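Local coordinates for probable sugar ABC transporter, sugar-binding protein (Streptococcus pneumoniae, PDB 2W7Y) that binds the blood group A-trisaccharide and probably delivers such glycans to an ABC transporter for uptake, at residues Y46-E50 / D51-V55; Y265-D268 / F269-K273; V354-K357 / E358-K362; K321-L324 / A325-L329; L161-K165 / D166-K170. All blocks are in the same frame, centred on the assembly; numbering follows the deposited sequence.

From the N terminus, contact 1 rounds the loop that leads from strand 39-44 into helix 54-69, at the glycan pocket. Contact 5 follows, where strand 157-164 turns straight into helix 165-171, and contact 2 closes helix 262-270. These two touch: the ring of Phe269 lies against the backbone of strand 157-164, with Phe269 CZ 3.5 Å from Tyr163 N. Contact 4 is a turn within helix 319-332, on the other side of the chain's centre from contacts 2 and 5, about 40 and 45 Å away between centres. Contact 3 opens helix 356-361. All five lie in series, none nested in or crossing another.

Contact 1 (Y46-E50 / D51-V55); sequences YHHSE and DEWPV. With FUC (alpha-L-fucopyranose), chain C; GAL (beta-D-galactopyranose), chain B.
The carbonyl oxygen of Ser49 accepts two backbone N-H groups from the turn that follows it. Trp53 N meets Ser49 O at 3.0 Å in an almost straight bond (176°), while Glu52 N comes to the same oxygen from above the carbonyl plane, at 2.9 Å. Glu52 closes the turn from its other end: Glu52 OE2 takes the N-H of Ser49 at 2.9 Å, on the anti side of the carboxylate. The side chain of Glu52 folds back this way because CG sits between the backbone N and the carbonyl carbon (chi1 64°). This loop, between strand 39-44 and helix 54-69, carries Tyr46, His48 and Trp53, an aromatic cluster in the glycan pocket. The indole turns its edge to one face of the His48 imidazole in a T-shaped pair, planes at 77°, and Trp53 CZ3 lies 3.6 Å from Tyr46 CD1, at the edge of the tyrosine ring. Each of the other two rings also holds a sugar through a polar atom. His48 NE2 is hydrogen-bonded to fucose O3 at 3.0 Å, and Tyr46 OH to galactose O1 at 2.6 Å. Fucose C6 sits over the centre of the Tyr46 ring, and fucose C3 is 3.7 Å from Trp53 CZ3.

Contact 2 (Y265-D268 / F269-K273); sequences YSKD and FQEGK
A chi1 of -162° turns the Lys267 chain away from its own backbone N, and a bend at the last torsion alone (chi4 -78°) brings its ammonium round to Glu271, one turn further along the helix. The chain of Glu271 runs extended beyond CG to meet it. This is the C-terminal end of helix 262-270, which finishes in a Schellman motif: Gly272 takes a positive phi, and two backbone bonds reach back into the last turn. Gly272 N donates to Phe269 O at 3.1 Å, and Lys273 N to Asp268 O at 2.8 Å. Asp268 O also receives a weak bond from Glu271 N. Gln270 N is bonded to Ser266 O at 3.0 Å, an ordinary i to i+4 helical bond.

Over this turn the charges form a small network. Lys267 NZ makes a long salt bridge of 3.6 Å to Glu271 OE2. Lys273 NZ forms a shorter, hydrogen-bonded salt bridge to Glu271 OE1 at 2.9 Å, approaching from above the carboxylate plane. The two lysines thus share one carboxylate, one at each oxygen, which would be expected to stabilise its negative charge. Asp268 sends its OD2 elsewhere, to the hydroxyl of Tyr199, and Phe269 packs inward on Phe277 and Met287. The remaining carboxylate oxygen, Asp268 OD1, lies 3.5 Å from CD of Lys273, whose aliphatic chain passes it at about a right angle.

Contact 3 (V354-K357 / E358-K362); sequences VNVK and ELSEK
The first turn of helix 356-361 begins at Asn355, which occupies the N-cap position and is also the centre of an inverse gamma turn. Its carbonyl starts the helical bonding: Leu359 N donates to Asn355 O at 2.9 Å, nearly in line with the C=O bond. The amide of Asn355 leans over the methylene of Glu358, with Asn355 ND2 3.4 Å from Glu358 CB, and the amide and carboxylate planes stand 44° apart. A water joins the two polar ends: it accepts from Asn355 ND2 at 3.1 Å and gives a weak bond to Glu358 OE2.

One residue further on, Val356 O is gripped twice by Ser360. Ser360 N reaches Val356 O at 2.9 Å and Ser360 OG reaches it at 2.8 Å, from opposite faces of the carbonyl plane. The hydroxyl can fold back because OG lies beside its own backbone N, anti to the carbonyl carbon (chi1 -63°). Glu361 N continues the series, donating to Lys357 O at 2.7 Å. On another flank the contact is apolar: Val354 CG1 meets Leu359 CD2 at 3.7 Å, the two side chains crossing at about a right angle.

Val356, Leu359 and Ser360 all rest on Phe342 of helix 335-343, while Val354 touches Gln338 of that helix and Pro349 of the following loop, so the short helix packs against helix 335-343 at the protein surface.

Contact 4 (K321-L324 / A325-L329); sequences KQKL and ALEFL
Ala325 opens the second half of this contact by donating its N-H to Lys321 O at 3.1 Å, and its methyl CB lies against the same carbonyl oxygen. Both halves belong to helix 319-332, and four successive i to i+4 bonds of an alpha helix link them.

Leu326 comes next. Leu326 N donates to Gln322 O at 3.1 Å, and Leu326 CG is 3.5 Å from that oxygen, which puts the isobutyl group along the flank of the preceding turn.

Glu327 makes the closest side-chain approach, with Glu327 CG 3.0 Å from Lys323 O. Glu327 N is bonded to the same Lys323 O at 3.0 Å, from above the carbonyl plane, and chi1 -72° sends the extended chain back along the preceding turn. The Glu327 side chain lies beside that of Lys323, both pointing the same way, yet the charged ends stay apart: Lys323 NZ and Glu327 OE2 are 6.9 Å from each other, too far for a salt bridge. Glu327 OE1 is 4.0 Å from Leu324 CD1, and the two side chains cross at about a right angle.

Phe328 N then donates to Leu324 O at 2.9 Å, and its ring swings away from the first half of the contact.

The buried side of the helix faces strand 39-44 and helix 54-69. Leu324 and Ala325 lie on Leu40, Lys321 reaches Asp101 and the carbonyl of Val39, and the Phe328 ring joins those of Phe42, Phe66 and Phe77.

Contact 5 (L161-K165 / D166-K170); sequences LWYNK and DIFAK
The ring of Tyr163 turns its edge to one face of Phe168, a T-shaped pair with planes at 75° and centroids 5.1 Å apart. Tyr163 CD2 stands over the Phe168 face, offset toward the rim, 3.7 Å from Phe168 CD1, and the carbonyl oxygen of Asn164 lies at the edge of the same ring, 3.0 Å from Phe168 CD1. Phe168 N also donates to Asn164 O at 3.2 Å, the first helical bond of helix 165-171. Here strand 157-164 passes directly into the helix, and Asn164 is the N-cap. Asn164 has chi1 -169°, its CG beside the carbonyl carbon, an arrangement that carries OD1 over the open end of the first turn. There Asn164 OD1 accepts from Ile167 N at 3.2 Å, the donor standing above the amide plane, and more weakly from Asp166 N at 2.9 Å. The amide nitrogen side packs on Ile167, with Asn164 ND2 3.6 Å from Ile167 CD1. Beyond the contact, Asp166 OD2 bonds to the hydroxyl of Ser292, while Ile167 and Phe168 lie on Ile192 of helix 182-193. One asparagine thus accepts from three N-H groups, one of them weakly, and the partial negative charge on OD1 would be expected to interact favourably with the positive end of the helix dipole.

Contact 1 (Y46-E50 / D51-V55)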
# COMPACT_ATOMS: atom_id res chain seq x y z
N TYR A 46 11.54 6.95 6.28
CA TYR A 46 12.62 5.99 6.49
C TYR A 46 13.55 6.47 7.60
O TYR A 46 14.65 6.97 7.35
CB TYR A 46 13.37 5.72 5.18
CG TYR A 46 12.50 5.12 4.09
CD1 TYR A 46 12.14 3.77 4.11
CD2 TYR A 46 12.03 5.91 3.04
CE1 TYR A 46 11.33 3.23 3.12
CE2 TYR A 46 11.23 5.37 2.04
CZ TYR A 46 10.88 4.03 2.08
OH TYR A 46 10.08 3.49 1.09
N HIS A 47 13.08 6.31 8.84
CA HIS A 47 13.76 6.79 10.05
C HIS A 47 14.50 5.68 10.78
O HIS A 47 15.29 5.93 11.68
CB HIS A 47 12.72 7.40 11.00
CG HIS A 47 11.62 6.46 11.37
ND1 HIS A 47 11.74 5.52 12.37
CD2 HIS A 47 10.37 6.31 10.86
CE1 HIS A 47 10.61 4.84 12.47
NE2 HIS A 47 9.77 5.30 11.57
N HIS A 48 14.22 4.44 10.37
CA HIS A 48 14.65 3.24 11.07
C HIS A 48 16.16 3.08 11.13
O HIS A 48 16.86 3.35 10.14
CB HIS A 48 14.04 2.00 10.41
CG HIS A 48 12.57 2.13 10.12
ND1 HIS A 48 11.61 1.46 10.83
CD2 HIS A 48 11.91 2.87 9.20
CE1 HIS A 48 10.41 1.77 10.36
NE2 HIS A 48 10.57 2.63 9.37
N SER A 49 16.66 2.66 12.28
CA SER A 49 18.05 2.24 12.41
C SER A 49 18.23 1.00 11.54
O SER A 49 17.29 0.21 11.38
CB SER A 49 18.40 1.93 13.86
OG SER A 49 17.81 0.72 14.29
N GLU A 50 19.42 0.83 10.97
CA GLU A 50 19.67 -0.29 10.06
C GLU A 50 19.53 -1.65 10.74
O GLU A 50 19.40 -2.67 10.07
CB GLU A 50 21.01 -0.14 9.34
CG GLU A 50 22.22 0.00 10.23
CD GLU A 50 23.50 0.14 9.44
OE1 GLU A 50 24.48 0.67 9.99
OE2 GLU A 50 23.54 -0.29 8.26
N ASP A 51 19.53 -1.66 12.07
CA ASP A 51 19.30 -2.87 12.85
C ASP A 51 17.82 -3.22 13.04
O ASP A 51 17.49 -4.39 13.29
CB ASP A 51 20.02 -2.79 14.20
CG ASP A 51 21.47 -3.27 14.13
OD1 ASP A 51 21.91 -3.75 13.06
OD2 ASP A 51 22.17 -3.18 15.15
N GLU A 52 16.93 -2.24 12.92
CA GLU A 52 15.48 -2.52 12.95
C GLU A 52 14.88 -2.70 11.54
O GLU A 52 13.99 -3.53 11.35
CB GLU A 52 14.70 -1.53 13.83
CG GLU A 52 14.69 -0.08 13.36
CD GLU A 52 14.31 0.92 14.44
OE1 GLU A 52 13.73 0.53 15.48
OE2 GLU A 52 14.60 2.12 14.26
N TRP A 53 15.37 -1.92 10.58
CA TRP A 53 14.97 -2.05 9.17
C TRP A 53 16.07 -1.52 8.24
O TRP A 53 16.15 -0.31 8.00
CB TRP A 53 13.63 -1.34 8.91
CG TRP A 53 12.92 -1.79 7.65
CD1 TRP A 53 12.90 -3.05 7.12
CD2 TRP A 53 12.10 -0.99 6.79
NE1 TRP A 53 12.13 -3.08 5.99
CE2 TRP A 53 11.62 -1.83 5.76
CE3 TRP A 53 11.72 0.36 6.79
CZ2 TRP A 53 10.79 -1.36 4.73
CZ3 TRP A 53 10.89 0.83 5.77
CH2 TRP A 53 10.43 -0.04 4.75
N PRO A 54 16.93 -2.42 7.72
CA PRO A 54 18.05 -2.08 6.83
C PRO A 54 17.64 -1.31 5.57
O PRO A 54 18.45 -0.57 5.02
CB PRO A 54 18.62 -3.45 6.43
CG PRO A 54 18.23 -4.35 7.52
CD PRO A 54 16.89 -3.87 7.99
N VAL A 55 16.39 -1.48 5.15
CA VAL A 55 15.84 -0.82 3.96
C VAL A 55 15.86 0.71 4.11
O VAL A 55 16.16 1.43 3.16
CB VAL A 55 14.40 -1.31 3.65
CG1 VAL A 55 13.71 -0.42 2.62
CG2 VAL A 55 14.42 -2.76 3.17
C1 FUC C . 5.78 2.66 5.08
C2 FUC C . 6.11 2.36 6.54
C3 FUC C . 7.62 2.37 6.74
C4 FUC C . 8.20 3.72 6.31
C5 FUC C . 7.78 4.01 4.86
C6 FUC C . 8.21 5.39 4.39
O2 FUC C . 5.58 1.11 6.90
O3 FUC C . 7.97 2.06 8.08
O4 FUC C . 7.75 4.74 7.17
O5 FUC C . 6.38 3.89 4.68
C1 GAL B . 7.05 1.32 2.08
C2 GAL B . 5.80 1.66 2.89
C3 GAL B . 4.64 0.74 2.50
C4 GAL B . 4.46 0.66 0.98
C5 GAL B . 5.81 0.28 0.34
C6 GAL B . 5.77 0.15 -1.18
O1 GAL B . 8.00 2.34 2.26
O2 GAL B . 6.11 1.50 4.26
O3 GAL B . 3.45 1.19 3.12
O4 GAL B . 3.99 1.89 0.50
O5 GAL B . 6.78 1.24 0.70
O6 GAL B . 6.85 -0.67 -1.60

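Contact 2 (Y265-D268 / F269-K273)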
# COMPACT_ATOMS: atom_id res chain seq x y z
N TYR A 265 1.81 -6.45 13.27
CA TYR A 265 1.43 -7.84 13.02
C TYR A 265 2.52 -8.63 12.30
O TYR A 265 2.45 -9.86 12.23
CB TYR A 265 0.12 -7.90 12.22
CG TYR A 265 -1.09 -7.45 13.00
CD1 TYR A 265 -1.43 -8.05 14.21
CD2 TYR A 265 -1.90 -6.43 12.52
CE1 TYR A 265 -2.54 -7.64 14.93
CE2 TYR A 265 -3.01 -6.01 13.23
CZ TYR A 265 -3.33 -6.62 14.43
OH TYR A 265 -4.43 -6.20 15.13
N SER A 266 3.51 -7.92 11.77
CA SER A 266 4.61 -8.53 11.03
C SER A 266 5.45 -9.46 11.90
O SER A 266 5.77 -10.58 11.49
CB SER A 266 5.50 -7.45 10.41
OG SER A 266 6.54 -8.02 9.63
N LYS A 267 5.80 -8.99 13.10
CA LYS A 267 6.61 -9.74 14.05
C LYS A 267 5.97 -11.08 14.41
O LYS A 267 6.62 -12.12 14.32
CB LYS A 267 6.84 -8.89 15.31
CG LYS A 267 8.00 -9.35 16.18
CD LYS A 267 8.42 -8.22 17.13
CE LYS A 267 9.35 -8.72 18.23
NZ LYS A 267 8.60 -9.43 19.31
N ASP A 268 4.68 -11.04 14.78
CA ASP A 268 3.91 -12.24 15.13
C ASP A 268 3.95 -13.28 14.02
O ASP A 268 4.12 -14.47 14.29
CB ASP A 268 2.45 -11.88 15.42
CG ASP A 268 2.23 -11.40 16.85
OD1 ASP A 268 3.18 -11.43 17.66
OD2 ASP A 268 1.09 -11.01 17.15
N PHE A 269 3.79 -12.81 12.79
CA PHE A 269 3.76 -13.66 11.61
C PHE A 269 5.12 -14.31 11.35
O PHE A 269 5.19 -15.50 11.05
CB PHE A 269 3.29 -12.87 10.39
CG PHE A 269 3.07 -13.71 9.17
CD1 PHE A 269 2.06 -14.67 9.14
CD2 PHE A 269 3.87 -13.55 8.05
CE1 PHE A 269 1.86 -15.45 8.01
CE2 PHE A 269 3.68 -14.32 6.92
CZ PHE A 269 2.68 -15.28 6.90
N GLN A 270 6.19 -13.52 11.48
CA GLN A 270 7.57 -13.99 11.38
C GLN A 270 7.89 -15.06 12.42
O GLN A 270 8.71 -15.95 12.18
CB GLN A 270 8.56 -12.83 11.55
CG GLN A 270 8.55 -11.81 10.42
CD GLN A 270 9.41 -10.58 10.71
OE1 GLN A 270 8.99 -9.45 10.46
NE2 GLN A 270 10.60 -10.81 11.23
N GLU A 271 7.23 -14.97 13.57
CA GLU A 271 7.46 -15.88 14.69
C GLU A 271 6.50 -17.06 14.71
O GLU A 271 6.55 -17.90 15.61
CB GLU A 271 7.40 -15.10 16.01
CG GLU A 271 8.54 -14.09 16.20
CD GLU A 271 8.42 -13.27 17.47
OE1 GLU A 271 7.35 -13.28 18.12
OE2 GLU A 271 9.41 -12.59 17.83
N GLY A 272 5.62 -17.13 13.71
CA GLY A 272 4.68 -18.24 13.58
C GLY A 272 3.51 -18.20 14.53
O GLY A 272 2.96 -19.24 14.90
N LYS A 273 3.12 -16.99 14.93
CA LYS A 273 1.99 -16.78 15.85
C LYS A 273 0.67 -16.52 15.12
O LYS A 273 -0.39 -16.58 15.73
CB LYS A 273 2.30 -15.65 16.82
CG LYS A 273 3.42 -15.95 17.80
CD LYS A 273 3.68 -14.76 18.72
CE LYS A 273 4.55 -15.16 19.91
NZ LYS A 273 5.96 -15.41 19.53

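Contact 3 (V354-K357 / E358-K362)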
# COMPACT_ATOMS: atom_id res chain seq x y z
N VAL A 354 13.22 -1.92 -15.61
CA VAL A 354 13.85 -2.88 -14.70
C VAL A 354 13.20 -4.25 -14.87
O VAL A 354 12.01 -4.41 -14.61
CB VAL A 354 13.78 -2.42 -13.22
CG1 VAL A 354 14.43 -3.45 -12.31
CG2 VAL A 354 14.44 -1.07 -13.05
N ASN A 355 14.00 -5.21 -15.31
CA ASN A 355 13.52 -6.57 -15.55
C ASN A 355 13.46 -7.38 -14.26
O ASN A 355 14.41 -8.07 -13.90
CB ASN A 355 14.37 -7.27 -16.62
CG ASN A 355 13.62 -8.37 -17.34
OD1 ASN A 355 12.56 -8.83 -16.91
ND2 ASN A 355 14.17 -8.81 -18.47
N VAL A 356 12.32 -7.29 -13.58
CA VAL A 356 12.10 -7.95 -12.29
C VAL A 356 12.25 -9.48 -12.35
O VAL A 356 12.83 -10.08 -11.43
CB VAL A 356 10.71 -7.56 -11.69
CG1 VAL A 356 10.22 -8.58 -10.67
CG2 VAL A 356 10.77 -6.16 -11.09
N LYS A 357 11.74 -10.09 -13.41
CA LYS A 357 11.81 -11.55 -13.58
C LYS A 357 13.23 -12.02 -13.82
O LYS A 357 13.69 -12.95 -13.16
CB LYS A 357 10.91 -12.02 -14.73
CG LYS A 357 9.53 -12.48 -14.29
CD LYS A 357 8.95 -13.50 -15.25
CE LYS A 357 9.58 -14.88 -15.05
NZ LYS A 357 9.01 -15.90 -15.95
N GLU A 358 13.92 -11.38 -14.77
CA GLU A 358 15.30 -11.69 -15.10
C GLU A 358 16.23 -11.43 -13.91
O GLU A 358 17.17 -12.20 -13.68
CB GLU A 358 15.75 -10.88 -16.32
CG GLU A 358 17.21 -11.06 -16.72
CD GLU A 358 17.45 -10.74 -18.19
OE1 GLU A 358 17.79 -9.58 -18.50
OE2 GLU A 358 17.28 -11.66 -19.02
N LEU A 359 15.97 -10.36 -13.16
CA LEU A 359 16.73 -10.07 -11.95
C LEU A 359 16.48 -11.12 -10.86
O LEU A 359 17.41 -11.51 -10.15
CB LEU A 359 16.44 -8.65 -11.45
CG LEU A 359 17.41 -7.53 -11.85
CD1 LEU A 359 17.87 -7.60 -13.32
CD2 LEU A 359 16.81 -6.17 -11.53
N SER A 360 15.24 -11.57 -10.74
CA SER A 360 14.89 -12.70 -9.86
C SER A 360 15.55 -13.99 -10.33
O SER A 360 16.06 -14.75 -9.51
CB SER A 360 13.37 -12.89 -9.79
OG SER A 360 12.74 -11.77 -9.21
N GLU A 361 15.53 -14.22 -11.65
CA GLU A 361 16.22 -15.34 -12.30
C GLU A 361 17.66 -15.45 -11.80
O GLU A 361 18.06 -16.47 -11.24
CB GLU A 361 16.28 -15.15 -13.83
CG GLU A 361 15.07 -15.57 -14.68
CD GLU A 361 15.38 -15.50 -16.20
OE1 GLU A 361 16.46 -15.95 -16.59
OE2 GLU A 361 14.56 -14.99 -17.00
N LYS A 362 18.42 -14.38 -12.02
CA LYS A 362 19.87 -14.37 -11.86
C LYS A 362 20.36 -14.06 -10.44
O LYS A 362 21.56 -13.88 -10.21
CB LYS A 362 20.49 -13.38 -12.85
CG LYS A 362 20.43 -13.83 -14.31
CD LYS A 362 20.94 -12.75 -15.28
CE LYS A 362 22.42 -12.40 -15.06
NZ LYS A 362 23.34 -13.57 -15.20
O HOH W 1 14.00 -11.45 -20.02

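Contact 4 (K321-L324 / A325-L329)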
# COMPACT_ATOMS: atom_id res chain seq x y z
N LYS A 321 14.41 25.73 -6.96
CA LYS A 321 14.13 24.59 -6.09
C LYS A 321 12.99 23.70 -6.58
O LYS A 321 12.91 22.52 -6.22
CB LYS A 321 13.95 25.00 -4.62
CG LYS A 321 12.93 26.09 -4.34
CD LYS A 321 13.07 26.62 -2.91
CE LYS A 321 12.59 25.60 -1.88
NZ LYS A 321 12.63 26.13 -0.49
N GLN A 322 12.13 24.27 -7.42
CA GLN A 322 11.12 23.48 -8.14
C GLN A 322 11.77 22.56 -9.17
O GLN A 322 11.36 21.41 -9.33
CB GLN A 322 10.08 24.38 -8.81
CG GLN A 322 9.03 23.61 -9.62
CD GLN A 322 7.92 24.48 -10.16
OE1 GLN A 322 7.26 25.20 -9.41
NE2 GLN A 322 7.68 24.39 -11.46
N LYS A 323 12.80 23.05 -9.87
CA LYS A 323 13.48 22.24 -10.87
C LYS A 323 14.44 21.21 -10.27
O LYS A 323 14.69 20.17 -10.89
CB LYS A 323 14.14 23.09 -11.97
CG LYS A 323 15.30 23.96 -11.54
CD LYS A 323 15.88 24.76 -12.72
CE LYS A 323 14.85 25.69 -13.35
NZ LYS A 323 15.48 26.71 -14.25
N LEU A 324 14.95 21.48 -9.08
CA LEU A 324 15.76 20.50 -8.34
C LEU A 324 14.87 19.38 -7.79
O LEU A 324 15.28 18.22 -7.73
CB LEU A 324 16.54 21.17 -7.20
CG LEU A 324 17.34 20.23 -6.28
CD1 LEU A 324 18.59 19.71 -6.96
CD2 LEU A 324 17.68 20.92 -4.97
N ALA A 325 13.66 19.75 -7.37
CA ALA A 325 12.67 18.79 -6.89
C ALA A 325 12.22 17.83 -7.99
O ALA A 325 12.02 16.64 -7.74
CB ALA A 325 11.48 19.51 -6.29
N LEU A 326 12.05 18.36 -9.21
CA LEU A 326 11.72 17.54 -10.37
C LEU A 326 12.91 16.69 -10.79
O LEU A 326 12.73 15.56 -11.26
CB LEU A 326 11.23 18.41 -11.54
CG LEU A 326 9.83 19.04 -11.40
CD1 LEU A 326 9.63 20.16 -12.42
CD2 LEU A 326 8.72 17.99 -11.53
N GLU A 327 14.11 17.23 -10.62
CA GLU A 327 15.35 16.46 -10.79
C GLU A 327 15.41 15.28 -9.81
O GLU A 327 15.93 14.21 -10.16
CB GLU A 327 16.59 17.36 -10.64
CG GLU A 327 16.83 18.33 -11.81
CD GLU A 327 17.89 19.40 -11.52
OE1 GLU A 327 18.91 19.07 -10.88
OE2 GLU A 327 17.72 20.57 -11.93
N PHE A 328 14.87 15.46 -8.61
CA PHE A 328 14.82 14.40 -7.59
C PHE A 328 13.83 13.29 -7.96
O PHE A 328 14.10 12.12 -7.73
CB PHE A 328 14.52 14.98 -6.20
CG PHE A 328 14.43 13.94 -5.11
CD1 PHE A 328 15.55 13.21 -4.73
CD2 PHE A 328 13.22 13.70 -4.47
CE1 PHE A 328 15.47 12.25 -3.72
CE2 PHE A 328 13.13 12.75 -3.46
CZ PHE A 328 14.26 12.02 -3.08
N LEU A 329 12.69 13.69 -8.51
CA LEU A 329 11.72 12.76 -9.09
C LEU A 329 12.37 11.93 -10.21
O LEU A 329 12.21 10.71 -10.25
CB LEU A 329 10.50 13.51 -9.62
CG LEU A 329 9.52 12.78 -10.55
CD1 LEU A 329 8.82 11.64 -9.83
CD2 LEU A 329 8.51 13.74 -11.16

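Contact 5 (L161-K165 / D166-K170)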
# COMPACT_ATOMS: atom_id res chain seq x y z
N LEU A 161 -0.93 -11.36 -0.50
CA LEU A 161 -0.89 -11.62 0.94
C LEU A 161 0.20 -12.65 1.27
O LEU A 161 0.87 -13.17 0.36
CB LEU A 161 -2.29 -12.00 1.47
CG LEU A 161 -2.96 -13.39 1.54
CD1 LEU A 161 -4.47 -13.25 1.31
CD2 LEU A 161 -2.41 -14.42 0.60
N TRP A 162 0.39 -12.92 2.56
CA TRP A 162 1.37 -13.91 3.00
C TRP A 162 0.72 -14.93 3.92
O TRP A 162 -0.18 -14.59 4.68
CB TRP A 162 2.56 -13.24 3.69
CG TRP A 162 3.28 -12.25 2.81
CD1 TRP A 162 3.00 -10.92 2.67
CD2 TRP A 162 4.40 -12.52 1.95
NE1 TRP A 162 3.87 -10.35 1.79
CE2 TRP A 162 4.74 -11.30 1.33
CE3 TRP A 162 5.14 -13.67 1.66
CZ2 TRP A 162 5.80 -11.20 0.41
CZ3 TRP A 162 6.19 -13.57 0.75
CH2 TRP A 162 6.51 -12.34 0.14
N TYR A 163 1.18 -16.17 3.85
CA TYR A 163 0.63 -17.24 4.68
C TYR A 163 1.70 -18.21 5.16
O TYR A 163 2.73 -18.39 4.50
CB TYR A 163 -0.51 -17.97 3.96
CG TYR A 163 -0.06 -19.01 2.95
CD1 TYR A 163 0.40 -18.63 1.69
CD2 TYR A 163 -0.11 -20.37 3.25
CE1 TYR A 163 0.81 -19.57 0.76
CE2 TYR A 163 0.30 -21.33 2.33
CZ TYR A 163 0.76 -20.92 1.08
OH TYR A 163 1.16 -21.86 0.17
N ASN A 164 1.46 -18.81 6.32
CA ASN A 164 2.34 -19.83 6.88
C ASN A 164 1.95 -21.21 6.38
O ASN A 164 0.90 -21.74 6.75
CB ASN A 164 2.32 -19.77 8.41
CG ASN A 164 3.43 -20.61 9.05
OD1 ASN A 164 3.62 -21.78 8.72
ND2 ASN A 164 4.15 -20.01 9.98
N LYS A 165 2.81 -21.79 5.54
CA LYS A 165 2.57 -23.11 4.93
C LYS A 165 2.42 -24.23 5.96
O LYS A 165 1.63 -25.16 5.76
CB LYS A 165 3.68 -23.46 3.93
CG LYS A 165 3.83 -22.48 2.77
CD LYS A 165 4.95 -22.89 1.82
CE LYS A 165 6.33 -22.60 2.42
NZ LYS A 165 7.43 -23.18 1.61
N ASP A 166 3.18 -24.15 7.05
CA ASP A 166 3.18 -25.18 8.09
C ASP A 166 1.90 -25.19 8.92
O ASP A 166 1.35 -26.25 9.20
CB ASP A 166 4.40 -25.04 9.02
CG ASP A 166 5.72 -25.25 8.29
OD1 ASP A 166 5.72 -25.77 7.15
OD2 ASP A 166 6.77 -24.88 8.86
N ILE A 167 1.45 -24.00 9.32
CA ILE A 167 0.20 -23.85 10.07
C ILE A 167 -1.01 -24.31 9.24
O ILE A 167 -1.90 -24.98 9.77
CB ILE A 167 0.01 -22.39 10.58
CG1 ILE A 167 1.10 -22.04 11.61
CG2 ILE A 167 -1.39 -22.18 11.17
CD1 ILE A 167 1.21 -20.56 11.95
N PHE A 168 -1.03 -23.96 7.96
CA PHE A 168 -2.10 -24.39 7.05
C PHE A 168 -2.14 -25.92 6.89
O PHE A 168 -3.20 -26.53 6.97
CB PHE A 168 -1.95 -23.73 5.67
CG PHE A 168 -2.60 -22.37 5.58
CD1 PHE A 168 -2.07 -21.27 6.25
CD2 PHE A 168 -3.74 -22.20 4.80
CE1 PHE A 168 -2.67 -20.02 6.16
CE2 PHE A 168 -4.35 -20.94 4.71
CZ PHE A 168 -3.81 -19.85 5.39
N ALA A 169 -0.96 -26.51 6.69
CA ALA A 169 -0.84 -27.96 6.51
C ALA A 169 -1.32 -28.71 7.75
O ALA A 169 -2.02 -29.72 7.62
CB ALA A 169 0.59 -28.33 6.18
N LYS A 170 -0.97 -28.20 8.93
CA LYS A 170 -1.35 -28.79 10.21
C LYS A 170 -2.84 -28.68 10.52
O LYS A 170 -3.43 -29.58 11.13
CB LYS A 170 -0.53 -28.18 11.35
CG LYS A 170 0.94 -28.59 11.35
CD LYS A 170 1.69 -28.07 12.56
CE LYS A 170 3.12 -28.57 12.59
NZ LYS A 170 3.98 -27.88 11.60